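Local coordinates for 2-hydroxyisobutyryl-CoA synthetase (Aquincola tertiaricarbonis, PDB 6HE0), which belongs to the ANL superfamily of AMP-binding enzymes, pairs an AMP-binding region with a C-terminal domain, and carries coenzyme A and adenosine monophosphate in this model, at residues T375-N380 / A409-L414; I402-E407 / D472-F477; G296-Q301 / N353-T358. All coordinates share one frame; numbering follows the deposited sequence.

Contacts 1 and 2 sit side by side in the C-terminal domain, their centres about 9 Å apart and their segments alternating along the chain. Neighbouring strands 399-405 and 412-419 join them, and a salt bridge of 2.8 Å between Asp411 OD1 and Arg474 NH2 ties one to the other, with Ile376 CD1 packed 3.6 Å from Ile404 CG2. Contact 1 meets coenzyme A directly, and the side chain of Thr375 lies about 4 Å from adenosine monophosphate; the side chain of Phe477 in contact 2 is about 8 Å from it. Contact 3 stands apart, its centre about 29 Å from that of contact 1, with the Trp300 side chain about 12 Å from the nucleotide.

Contact 1: residues T375-N380 / A409-L414; sequences TIRGEN and AMDELL. With COA (coenzyme A), chain D.
The guanidinium of Arg377 meets the backbone of Asp411 at its edge and coenzyme A over one face, where O1A lies; Ile376 CG2 sits toward the rim of the opposite face. In its plane, NH1 donates to Asp411 O at 2.8 Å, reaching that oxygen from above the carbonyl plane. Water 1 lies at the same edge and joins NH1 to Leu413 N and to the carboxylate of Glu412, whose other oxygen pairs with Arg449. A bend at chi3 (-71°) turns the head toward the pyrophosphate: NE donates to O5A of coenzyme A at 2.8 Å and NH2 to the same oxygen at 2.9 Å. Arg377 N, in a type I' turn from Ile376 to Glu379, makes a nearly straight bond (174°) of 2.8 Å to the anti lone pair of Asp411 OD2. Arg377 O accepts from the adenine N6A of coenzyme A at 3.1 Å. Met410 CE reaches to 3.4 Å from adenine N7A. Nearby, Ile376 and Leu413 cross at about a right angle, CG1 to CG 3.9 Å. Asp411 OD1 goes on to Arg406 and Arg474. One arginine thus grips a phosphate oxygen with two nitrogens, and the Asp411 bonds to its main-chain N and to NH1 hold it at both ends; the opposite charges of guanidinium and phosphate probably strengthen the grip on coenzyme A.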
loop_
_atom_site.group_PDB
_atom_site.type_symbol
_atom_site.label_atom_id
_atom_site.label_comp_id
_atom_site.label_asym_id
_atom_site.label_seq_id
_atom_site.Cartn_x
_atom_site.Cartn_y
_atom_site.Cartn_z
ATOM N N THR A 375 -9.769 -17.438 -11.188
ATOM C CA THR A 375 -9.539 -16.151 -10.555
ATOM C C THR A 375 -10.861 -15.513 -10.058
ATOM O O THR A 375 -11.899 -15.626 -10.730
ATOM C CB THR A 375 -8.712 -15.272 -11.493
ATOM O OG1 THR A 375 -7.559 -16.028 -11.900
ATOM C CG2 THR A 375 -8.191 -14.053 -10.816
ATOM N N ILE A 376 -10.815 -14.892 -8.835
ATOM C CA ILE A 376 -11.915 -14.158 -8.188
ATOM C C ILE A 376 -11.370 -12.807 -7.813
ATOM O O ILE A 376 -10.507 -12.709 -6.944
ATOM C CB ILE A 376 -12.529 -14.903 -6.966
ATOM C CG1 ILE A 376 -13.167 -16.257 -7.396
ATOM C CG2 ILE A 376 -13.502 -14.011 -6.147
ATOM C CD1 ILE A 376 -14.423 -16.218 -8.348
ATOM N N ARG A 377 -11.825 -11.771 -8.503
ATOM C CA ARG A 377 -11.409 -10.399 -8.269
ATOM C C ARG A 377 -9.874 -10.258 -8.223
ATOM O O ARG A 377 -9.336 -9.598 -7.334
ATOM C CB ARG A 377 -12.111 -9.822 -7.008
ATOM C CG ARG A 377 -13.616 -10.058 -7.020
ATOM C CD ARG A 377 -14.366 -9.265 -5.967
ATOM N NE ARG A 377 -14.077 -9.793 -4.626
ATOM C CZ ARG A 377 -14.745 -10.774 -4.031
ATOM N NH1 ARG A 377 -15.747 -11.382 -4.657
ATOM N NH2 ARG A 377 -14.407 -11.168 -2.812
ATOM N N GLY A 378 -9.198 -10.862 -9.212
ATOM C CA GLY A 378 -7.744 -10.804 -9.363
ATOM C C GLY A 378 -6.964 -11.772 -8.486
ATOM O O GLY A 378 -5.728 -11.747 -8.489
ATOM N N GLU A 379 -7.680 -12.618 -7.698
ATOM C CA GLU A 379 -7.072 -13.565 -6.760
ATOM C C GLU A 379 -7.220 -14.979 -7.271
ATOM O O GLU A 379 -8.321 -15.392 -7.660
ATOM C CB GLU A 379 -7.723 -13.427 -5.361
ATOM C CG GLU A 379 -7.204 -14.368 -4.277
ATOM C CD GLU A 379 -5.732 -14.229 -3.913
ATOM O OE1 GLU A 379 -5.199 -13.098 -3.992
ATOM O OE2 GLU A 379 -5.103 -15.266 -3.595
ATOM N N ASN A 380 -6.101 -15.709 -7.287
ATOM C CA ASN A 380 -6.031 -17.113 -7.712
ATOM C C ASN A 380 -6.707 -17.992 -6.698
ATOM O O ASN A 380 -6.470 -17.847 -5.503
ATOM C CB ASN A 380 -4.589 -17.549 -7.838
ATOM C CG ASN A 380 -3.863 -17.008 -9.017
ATOM O OD1 ASN A 380 -2.682 -17.308 -9.178
ATOM N ND2 ASN A 380 -4.547 -16.276 -9.902
ATOM N N ALA A 409 -20.541 -5.867 -11.447
ATOM C CA ALA A 409 -19.249 -5.603 -12.100
ATOM C C ALA A 409 -18.087 -6.556 -11.723
ATOM O O ALA A 409 -17.096 -6.644 -12.456
ATOM C CB ALA A 409 -18.851 -4.173 -11.847
ATOM N N MET A 410 -18.166 -7.224 -10.586
ATOM C CA MET A 410 -17.055 -8.076 -10.179
ATOM C C MET A 410 -17.489 -9.442 -9.778
ATOM O O MET A 410 -18.681 -9.655 -9.534
ATOM C CB MET A 410 -16.189 -7.419 -9.094
ATOM C CG MET A 410 -15.545 -6.119 -9.566
ATOM S SD MET A 410 -14.511 -5.364 -8.327
ATOM C CE MET A 410 -13.037 -6.301 -8.549
ATOM N N ASP A 411 -16.524 -10.395 -9.754
ATOM C CA ASP A 411 -16.824 -11.783 -9.437
ATOM C C ASP A 411 -17.383 -11.945 -8.059
ATOM O O ASP A 411 -17.054 -11.183 -7.138
ATOM C CB ASP A 411 -15.585 -12.684 -9.528
ATOM C CG ASP A 411 -14.774 -12.526 -10.775
ATOM O OD1 ASP A 411 -15.325 -12.738 -11.859
ATOM O OD2 ASP A 411 -13.565 -12.250 -10.661
ATOM N N GLU A 412 -18.213 -12.986 -7.933
ATOM C CA GLU A 412 -18.750 -13.491 -6.683
ATOM C C GLU A 412 -18.476 -14.974 -6.670
ATOM O O GLU A 412 -18.686 -15.680 -7.671
ATOM C CB GLU A 412 -20.239 -13.156 -6.494
ATOM C CG GLU A 412 -20.471 -11.730 -5.983
ATOM C CD GLU A 412 -19.927 -11.363 -4.596
ATOM O OE1 GLU A 412 -19.637 -10.163 -4.368
ATOM O OE2 GLU A 412 -19.801 -12.265 -3.733
ATOM N N LEU A 413 -17.923 -15.422 -5.567
ATOM C CA LEU A 413 -17.620 -16.810 -5.332
ATOM C C LEU A 413 -18.692 -17.319 -4.377
ATOM O O LEU A 413 -18.735 -16.872 -3.236
ATOM C CB LEU A 413 -16.253 -16.931 -4.624
ATOM C CG LEU A 413 -15.393 -18.185 -4.873
ATOM C CD1 LEU A 413 -14.335 -18.330 -3.807
ATOM C CD2 LEU A 413 -16.212 -19.457 -5.002
ATOM N N LEU A 414 -19.523 -18.269 -4.837
ATOM C CA LEU A 414 -20.562 -18.885 -4.026
ATOM C C LEU A 414 -20.185 -20.325 -3.669
ATOM O O LEU A 414 -19.816 -21.085 -4.558
ATOM C CB LEU A 414 -21.934 -18.836 -4.739
ATOM C CG LEU A 414 -23.104 -19.616 -4.042
ATOM C CD1 LEU A 414 -23.459 -19.017 -2.694
ATOM C CD2 LEU A 414 -24.314 -19.708 -4.917
HETATM N N1A COA D . -9.348 -4.290 -6.765
HETATM C C2A COA D . -9.792 -3.205 -6.124
HETATM N N3A COA D . -10.806 -3.101 -5.255
HETATM C C4A COA D . -11.420 -4.276 -5.082
HETATM C C5A COA D . -11.083 -5.480 -5.678
HETATM C C6A COA D . -9.978 -5.467 -6.563
HETATM N N6A COA D . -9.495 -6.546 -7.169
HETATM N N7A COA D . -11.955 -6.484 -5.284
HETATM C C8A COA D . -12.799 -5.869 -4.491
HETATM N N9A COA D . -12.529 -4.536 -4.313
HETATM C C1B COA D . -13.254 -3.593 -3.454
HETATM C C2B COA D . -14.768 -3.702 -3.585
HETATM O O2B COA D . -15.211 -3.057 -4.773
HETATM C C3B COA D . -15.223 -3.165 -2.224
HETATM O O3B COA D . -15.219 -1.723 -2.164
HETATM P P3B COA D . -16.487 -0.824 -2.424
HETATM O O7A COA D . -16.337 0.396 -1.653
HETATM O O8A COA D . -16.455 -0.615 -3.895
HETATM O O9A COA D . -17.737 -1.625 -2.092
HETATM C C4B COA D . -14.119 -3.615 -1.264
HETATM O O4B COA D . -12.954 -3.855 -2.090
HETATM C C5B COA D . -14.452 -4.849 -0.461
HETATM O O5B COA D . -14.896 -5.853 -1.409
HETATM P P1A COA D . -15.057 -7.403 -1.058
HETATM O O1A COA D . -15.578 -8.186 -2.201
HETATM O O2A COA D . -15.895 -7.638 0.159
HETATM O O3A COA D . -13.567 -7.758 -0.622
HETATM P P2A COA D . -12.435 -8.826 -0.953
HETATM O O4A COA D . -12.736 -10.026 -0.164
HETATM O O5A COA D . -12.440 -9.102 -2.450
HETATM O O6A COA D . -11.072 -8.081 -0.588
HETATM C CBP COA D . -9.287 -7.055 -1.883
HETATM C CCP COA D . -10.729 -6.933 -1.387
HETATM C CDP COA D . -8.929 -5.907 -2.834
HETATM C CEP COA D . -8.370 -6.986 -0.647
HETATM C CAP COA D . -9.145 -8.424 -2.602
HETATM O OAP COA D . -10.061 -8.608 -3.678
HETATM C C9P COA D . -7.728 -8.770 -3.044
HETATM O O9P COA D . -6.845 -8.963 -2.213
HETATM N N8P COA D . -7.486 -8.857 -4.351
HETATM C C7P COA D . -6.133 -9.109 -4.821
HETATM C C6P COA D . -6.099 -9.477 -6.244
HETATM C C5P COA D . -5.578 -8.355 -7.100
HETATM O O5P COA D . -6.147 -7.264 -7.143
HETATM N N4P COA D . -4.515 -8.659 -7.841
HETATM C C3P COA D . -4.213 -8.021 -9.113
HETATM C C2P COA D . -3.304 -6.814 -8.996
HETATM S S1P COA D . -4.093 -5.655 -10.138
HETATM O O HOH W 1 -17.319 -13.492 -3.528
#

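Contact 2: residues I402-E407 / D472-F477; sequences IVITRE and DDREVF
Ile404 pairs with Asp472 in a parallel beta bridge, their side chains on the same face of the sheet, and the backbone bond that follows runs from Asp473 N to Ile404 O at 2.7 Å. One water continues the link, accepting from Arg406 N and donating to Asp473 O. Within 472-477, Arg474 takes the Asp472 carboxylate side-on, NE to OD1 at 3.0 Å and NH1 to OD2 at 2.8 Å. Both oxygens lie close to the guanidinium plane, but the arginine approaches from out of the carboxylate plane, so the two flat groups are tilted against each other. Arg406 NH2 and Arg474 NH2 come within 4.1 Å, both arginines being drawn to the carboxylate of Asp411. Packing does the rest. Ile404 CG2 lies over one guanidinium face of Arg474, 3.3 Å from NE, with Phe477 CD2 toward the rim of the opposite face. The stem of Arg406 runs past that of Arg474, CB to CG 3.8 Å; with CG anti to the backbone N (chi1 -171°) and the chain bent at chi3, its head comes to Phe477, whose CE2 stands over a guanidinium face, 3.7 Å from NH2, the two planes 80° apart. Here strand 470-472 ends and the chain turns into the final helix 475-486, with the Asp472-Arg474 pair packed on Ile404 of strand 399-405, at the margin of the mixed sheet of the C-terminal domain of the ANL enzymes.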
loop_
_atom_site.group_PDB
_atom_site.type_symbol
_atom_site.label_atom_id
_atom_site.label_comp_id
_atom_site.label_asym_id
_atom_site.label_seq_id
_atom_site.Cartn_x
_atom_site.Cartn_y
_atom_site.Cartn_z
ATOM N N ILE A 402 -19.153 -25.249 -5.967
ATOM C CA ILE A 402 -18.611 -23.919 -6.227
ATOM C C ILE A 402 -19.301 -23.290 -7.438
ATOM O O ILE A 402 -19.251 -23.842 -8.541
ATOM C CB ILE A 402 -17.067 -23.970 -6.429
ATOM C CG1 ILE A 402 -16.353 -24.601 -5.205
ATOM C CG2 ILE A 402 -16.505 -22.565 -6.808
ATOM C CD1 ILE A 402 -14.875 -24.847 -5.412
ATOM N N VAL A 403 -19.894 -22.108 -7.235
ATOM C CA VAL A 403 -20.549 -21.357 -8.309
ATOM C C VAL A 403 -19.909 -19.962 -8.429
ATOM O O VAL A 403 -19.967 -19.171 -7.485
ATOM C CB VAL A 403 -22.090 -21.314 -8.187
ATOM C CG1 VAL A 403 -22.694 -20.550 -9.357
ATOM C CG2 VAL A 403 -22.672 -22.738 -8.135
ATOM N N ILE A 404 -19.264 -19.701 -9.582
ATOM C CA ILE A 404 -18.628 -18.423 -9.907
ATOM C C ILE A 404 -19.578 -17.643 -10.810
ATOM O O ILE A 404 -19.880 -18.102 -11.908
ATOM C CB ILE A 404 -17.263 -18.601 -10.648
ATOM C CG1 ILE A 404 -16.279 -19.539 -9.896
ATOM C CG2 ILE A 404 -16.658 -17.243 -10.918
ATOM C CD1 ILE A 404 -15.360 -20.267 -10.826
ATOM N N THR A 405 -19.936 -16.418 -10.401
ATOM C CA THR A 405 -20.794 -15.532 -11.177
ATOM C C THR A 405 -20.163 -14.144 -11.262
ATOM O O THR A 405 -19.278 -13.793 -10.486
ATOM C CB THR A 405 -22.200 -15.404 -10.508
ATOM O OG1 THR A 405 -22.025 -15.031 -9.137
ATOM C CG2 THR A 405 -23.038 -16.671 -10.614
ATOM N N ARG A 406 -20.648 -13.347 -12.191
ATOM C CA ARG A 406 -20.277 -11.953 -12.318
ATOM C C ARG A 406 -21.568 -11.221 -12.748
ATOM O O ARG A 406 -21.661 -10.671 -13.845
ATOM C CB ARG A 406 -19.106 -11.730 -13.276
ATOM C CG ARG A 406 -18.591 -10.287 -13.224
ATOM C CD ARG A 406 -17.477 -10.037 -14.213
ATOM N NE ARG A 406 -16.224 -10.670 -13.804
ATOM C CZ ARG A 406 -15.067 -10.513 -14.439
ATOM N NH1 ARG A 406 -14.987 -9.725 -15.506
ATOM N NH2 ARG A 406 -13.980 -11.131 -14.005
ATOM N N GLU A 407 -22.568 -11.283 -11.871
ATOM C CA GLU A 407 -23.868 -10.678 -12.053
ATOM C C GLU A 407 -23.734 -9.156 -11.993
ATOM O O GLU A 407 -24.417 -8.460 -12.733
ATOM C CB GLU A 407 -24.868 -11.237 -11.020
ATOM C CG GLU A 407 -26.304 -10.822 -11.285
ATOM C CD GLU A 407 -27.311 -11.212 -10.217
ATOM O OE1 GLU A 407 -27.031 -11.006 -9.011
ATOM O OE2 GLU A 407 -28.410 -11.677 -10.597
ATOM N N ASP A 472 -18.328 -22.352 -13.704
ATOM C CA ASP A 472 -17.955 -20.967 -14.034
ATOM C C ASP A 472 -19.109 -20.366 -14.862
ATOM O O ASP A 472 -19.233 -20.643 -16.058
ATOM C CB ASP A 472 -16.600 -20.887 -14.767
ATOM C CG ASP A 472 -16.016 -19.478 -14.893
ATOM O OD1 ASP A 472 -16.804 -18.513 -15.027
ATOM O OD2 ASP A 472 -14.757 -19.348 -14.901
ATOM N N ASP A 473 -19.994 -19.613 -14.198
ATOM C CA ASP A 473 -21.220 -19.051 -14.802
ATOM C C ASP A 473 -21.056 -17.578 -15.235
ATOM O O ASP A 473 -22.011 -16.787 -15.149
ATOM C CB ASP A 473 -22.381 -19.210 -13.798
ATOM C CG ASP A 473 -23.738 -19.270 -14.436
ATOM O OD1 ASP A 473 -24.470 -18.257 -14.368
ATOM O OD2 ASP A 473 -24.077 -20.333 -15.010
ATOM N N ARG A 474 -19.834 -17.199 -15.651
ATOM C CA ARG A 474 -19.506 -15.834 -16.060
ATOM C C ARG A 474 -19.681 -15.719 -17.562
ATOM O O ARG A 474 -18.879 -16.277 -18.339
ATOM C CB ARG A 474 -18.077 -15.440 -15.608
ATOM C CG ARG A 474 -17.970 -15.303 -14.080
ATOM C CD ARG A 474 -16.583 -14.918 -13.651
ATOM N NE ARG A 474 -15.668 -16.050 -13.799
ATOM C CZ ARG A 474 -14.424 -16.091 -13.350
ATOM N NH1 ARG A 474 -13.688 -17.173 -13.529
ATOM N NH2 ARG A 474 -13.911 -15.055 -12.694
ATOM N N GLU A 475 -20.746 -14.997 -17.975
ATOM C CA GLU A 475 -21.079 -14.810 -19.376
ATOM C C GLU A 475 -19.927 -14.278 -20.171
ATOM O O GLU A 475 -19.706 -14.673 -21.320
ATOM C CB GLU A 475 -22.273 -13.882 -19.529
ATOM C CG GLU A 475 -22.531 -13.475 -20.967
ATOM C CD GLU A 475 -22.814 -14.593 -21.952
ATOM O OE1 GLU A 475 -22.573 -14.373 -23.160
ATOM O OE2 GLU A 475 -23.254 -15.687 -21.527
ATOM N N VAL A 476 -19.177 -13.392 -19.563
ATOM C CA VAL A 476 -18.078 -12.753 -20.240
ATOM C C VAL A 476 -16.949 -13.762 -20.640
ATOM O O VAL A 476 -16.217 -13.485 -21.597
ATOM C CB VAL A 476 -17.637 -11.557 -19.377
ATOM C CG1 VAL A 476 -16.538 -11.896 -18.382
ATOM C CG2 VAL A 476 -17.316 -10.365 -20.229
ATOM N N PHE A 477 -16.880 -14.957 -20.007
ATOM C CA PHE A 477 -15.844 -15.923 -20.394
ATOM C C PHE A 477 -16.379 -17.196 -21.057
ATOM O O PHE A 477 -15.585 -18.039 -21.489
ATOM C CB PHE A 477 -14.942 -16.266 -19.201
ATOM C CG PHE A 477 -14.299 -15.060 -18.557
ATOM C CD1 PHE A 477 -13.664 -14.086 -19.331
ATOM C CD2 PHE A 477 -14.277 -14.920 -17.168
ATOM C CE1 PHE A 477 -13.090 -12.952 -18.732
ATOM C CE2 PHE A 477 -13.667 -13.807 -16.572
ATOM C CZ PHE A 477 -13.111 -12.816 -17.357
HETATM O O HOH W 2 -22.676 -14.328 -13.932
#

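Contact 3: residues G296-Q301 / N353-T358; sequences GMLCWQ and NPCGRT
Leu298 has an unusual first torsion (chi1 -108°, away from a staggered position), with which its two methyls face the 353-358 loop, where Arg357 has CG beside its own backbone N and a chain extended from CG to NE. A turn at chi4 (84°) then swings the arginine head about the CD-NE bond, and Cys355 holds SG between its backbone N and carbonyl carbon, placing the sulfur within reach of that head. The methyls of Leu298 divide their work. CD1 approaches the amide of Asn353, 3.7 Å from ND2, while CD2 touches both Arg357 CB and Cys355 SG, each 3.7 Å away. Trp300 meets the arginine at its CD and NE: CH2 lies 3.2 Å from NE and 3.7 Å from CD, the ring and guanidinium planes inclined 41° to each other. No hydrogen bond joins the two segments. The loop instead braces itself, starting with a type I turn from Asn353 to Gly356. Asn353 ND2 donates to Arg357 O at 2.8 Å, almost straight, and the Cys355 sulfur accepts from both Arg357 N and NH2, each at 3.5 Å. These bonds, with Tyr359 O as a second acceptor for ND2 and a salt bridge from NE to Glu39 of helix 36-40, probably set the rotation of the amide and the guanidinium against which the leucine and tryptophan pack. Strand 297-299 runs between 287-288 and 361-362 in a small antiparallel sheet, and just beyond it Trp300 rests on Arg153 and Ile154 of helix 141-157.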
loop_
_atom_site.group_PDB
_atom_site.type_symbol
_atom_site.label_atom_id
_atom_site.label_comp_id
_atom_site.label_asym_id
_atom_site.label_seq_id
_atom_site.Cartn_x
_atom_site.Cartn_y
_atom_site.Cartn_z
ATOM N N GLY A 296 -3.811 -7.588 -26.988
ATOM C CA GLY A 296 -3.046 -8.697 -26.439
ATOM C C GLY A 296 -1.740 -8.250 -25.840
ATOM O O GLY A 296 -1.632 -7.114 -25.373
ATOM N N MET A 297 -0.712 -9.127 -25.876
ATOM C CA MET A 297 0.554 -8.810 -25.234
ATOM C C MET A 297 1.777 -9.210 -25.994
ATOM O O MET A 297 1.772 -10.204 -26.684
ATOM C CB MET A 297 0.592 -9.457 -23.840
ATOM C CG MET A 297 -0.626 -9.134 -23.002
ATOM S SD MET A 297 -0.535 -9.743 -21.331
ATOM C CE MET A 297 -0.987 -11.379 -21.556
ATOM N N LEU A 298 2.857 -8.492 -25.777
ATOM C CA LEU A 298 4.169 -8.814 -26.317
ATOM C C LEU A 298 4.949 -9.535 -25.232
ATOM O O LEU A 298 4.774 -9.232 -24.040
ATOM C CB LEU A 298 4.887 -7.522 -26.716
ATOM C CG LEU A 298 5.065 -7.201 -28.203
ATOM C CD1 LEU A 298 3.794 -7.417 -29.042
ATOM C CD2 LEU A 298 5.591 -5.806 -28.376
ATOM N N CYS A 299 5.768 -10.524 -25.635
ATOM C CA CYS A 299 6.664 -11.268 -24.744
ATOM C C CYS A 299 8.012 -10.576 -24.809
ATOM O O CYS A 299 8.724 -10.730 -25.806
ATOM C CB CYS A 299 6.782 -12.730 -25.168
ATOM S SG CYS A 299 5.230 -13.642 -25.097
ATOM N N TRP A 300 8.338 -9.776 -23.778
ATOM C CA TRP A 300 9.585 -8.996 -23.674
ATOM C C TRP A 300 10.703 -9.965 -23.260
ATOM O O TRP A 300 11.111 -9.997 -22.097
ATOM C CB TRP A 300 9.380 -7.865 -22.647
ATOM C CG TRP A 300 8.377 -6.839 -23.083
ATOM C CD1 TRP A 300 7.020 -7.001 -23.211
ATOM C CD2 TRP A 300 8.652 -5.475 -23.424
ATOM N NE1 TRP A 300 6.442 -5.831 -23.647
ATOM C CE2 TRP A 300 7.418 -4.873 -23.781
ATOM C CE3 TRP A 300 9.828 -4.693 -23.462
ATOM C CZ2 TRP A 300 7.325 -3.526 -24.172
ATOM C CZ3 TRP A 300 9.734 -3.366 -23.863
ATOM C CH2 TRP A 300 8.496 -2.795 -24.207
ATOM N N GLN A 301 11.165 -10.770 -24.233
ATOM C CA GLN A 301 12.087 -11.914 -24.106
ATOM C C GLN A 301 13.411 -11.669 -23.385
ATOM O O GLN A 301 13.892 -12.607 -22.742
ATOM C CB GLN A 301 12.374 -12.571 -25.466
ATOM C CG GLN A 301 11.140 -13.173 -26.152
ATOM C CD GLN A 301 10.436 -14.211 -25.324
ATOM O OE1 GLN A 301 9.908 -13.934 -24.229
ATOM N NE2 GLN A 301 10.418 -15.431 -25.833
ATOM N N ASN A 353 4.985 -6.779 -35.640
ATOM C CA ASN A 353 4.159 -6.078 -34.670
ATOM C C ASN A 353 3.999 -4.627 -35.052
ATOM O O ASN A 353 4.980 -4.014 -35.478
ATOM C CB ASN A 353 4.751 -6.187 -33.275
ATOM C CG ASN A 353 4.652 -7.564 -32.698
ATOM O OD1 ASN A 353 3.590 -8.208 -32.714
ATOM N ND2 ASN A 353 5.750 -8.022 -32.149
ATOM N N PRO A 354 2.785 -4.050 -34.861
ATOM C CA PRO A 354 2.569 -2.639 -35.249
ATOM C C PRO A 354 3.549 -1.640 -34.629
ATOM O O PRO A 354 3.895 -0.659 -35.284
ATOM C CB PRO A 354 1.127 -2.362 -34.804
ATOM C CG PRO A 354 0.486 -3.705 -34.713
ATOM C CD PRO A 354 1.547 -4.671 -34.336
ATOM N N CYS A 355 4.018 -1.903 -33.385
ATOM C CA CYS A 355 4.976 -1.041 -32.682
ATOM C C CYS A 355 6.438 -1.160 -33.179
ATOM O O CYS A 355 7.233 -0.271 -32.899
ATOM C CB CYS A 355 4.888 -1.261 -31.184
ATOM S SG CYS A 355 5.436 -2.899 -30.646
ATOM N N GLY A 356 6.768 -2.214 -33.915
ATOM C CA GLY A 356 8.117 -2.434 -34.418
ATOM C C GLY A 356 8.942 -3.349 -33.523
ATOM O O GLY A 356 10.072 -3.712 -33.875
ATOM N N ARG A 357 8.406 -3.717 -32.344
ATOM C CA ARG A 357 9.151 -4.602 -31.455
ATOM C C ARG A 357 9.154 -5.991 -32.035
ATOM O O ARG A 357 8.110 -6.501 -32.467
ATOM C CB ARG A 357 8.655 -4.580 -29.996
ATOM C CG ARG A 357 8.969 -3.257 -29.290
ATOM C CD ARG A 357 8.387 -3.133 -27.887
ATOM N NE ARG A 357 8.642 -1.811 -27.291
ATOM C CZ ARG A 357 7.894 -0.722 -27.495
ATOM N NH1 ARG A 357 8.204 0.420 -26.905
ATOM N NH2 ARG A 357 6.841 -0.770 -28.300
ATOM N N THR A 358 10.360 -6.562 -32.105
ATOM C CA THR A 358 10.668 -7.878 -32.648
ATOM C C THR A 358 10.479 -8.944 -31.544
ATOM O O THR A 358 11.360 -9.763 -31.291
ATOM C CB THR A 358 12.062 -7.832 -33.257
ATOM O OG1 THR A 358 12.949 -7.257 -32.287
ATOM C CG2 THR A 358 12.113 -6.997 -34.537
#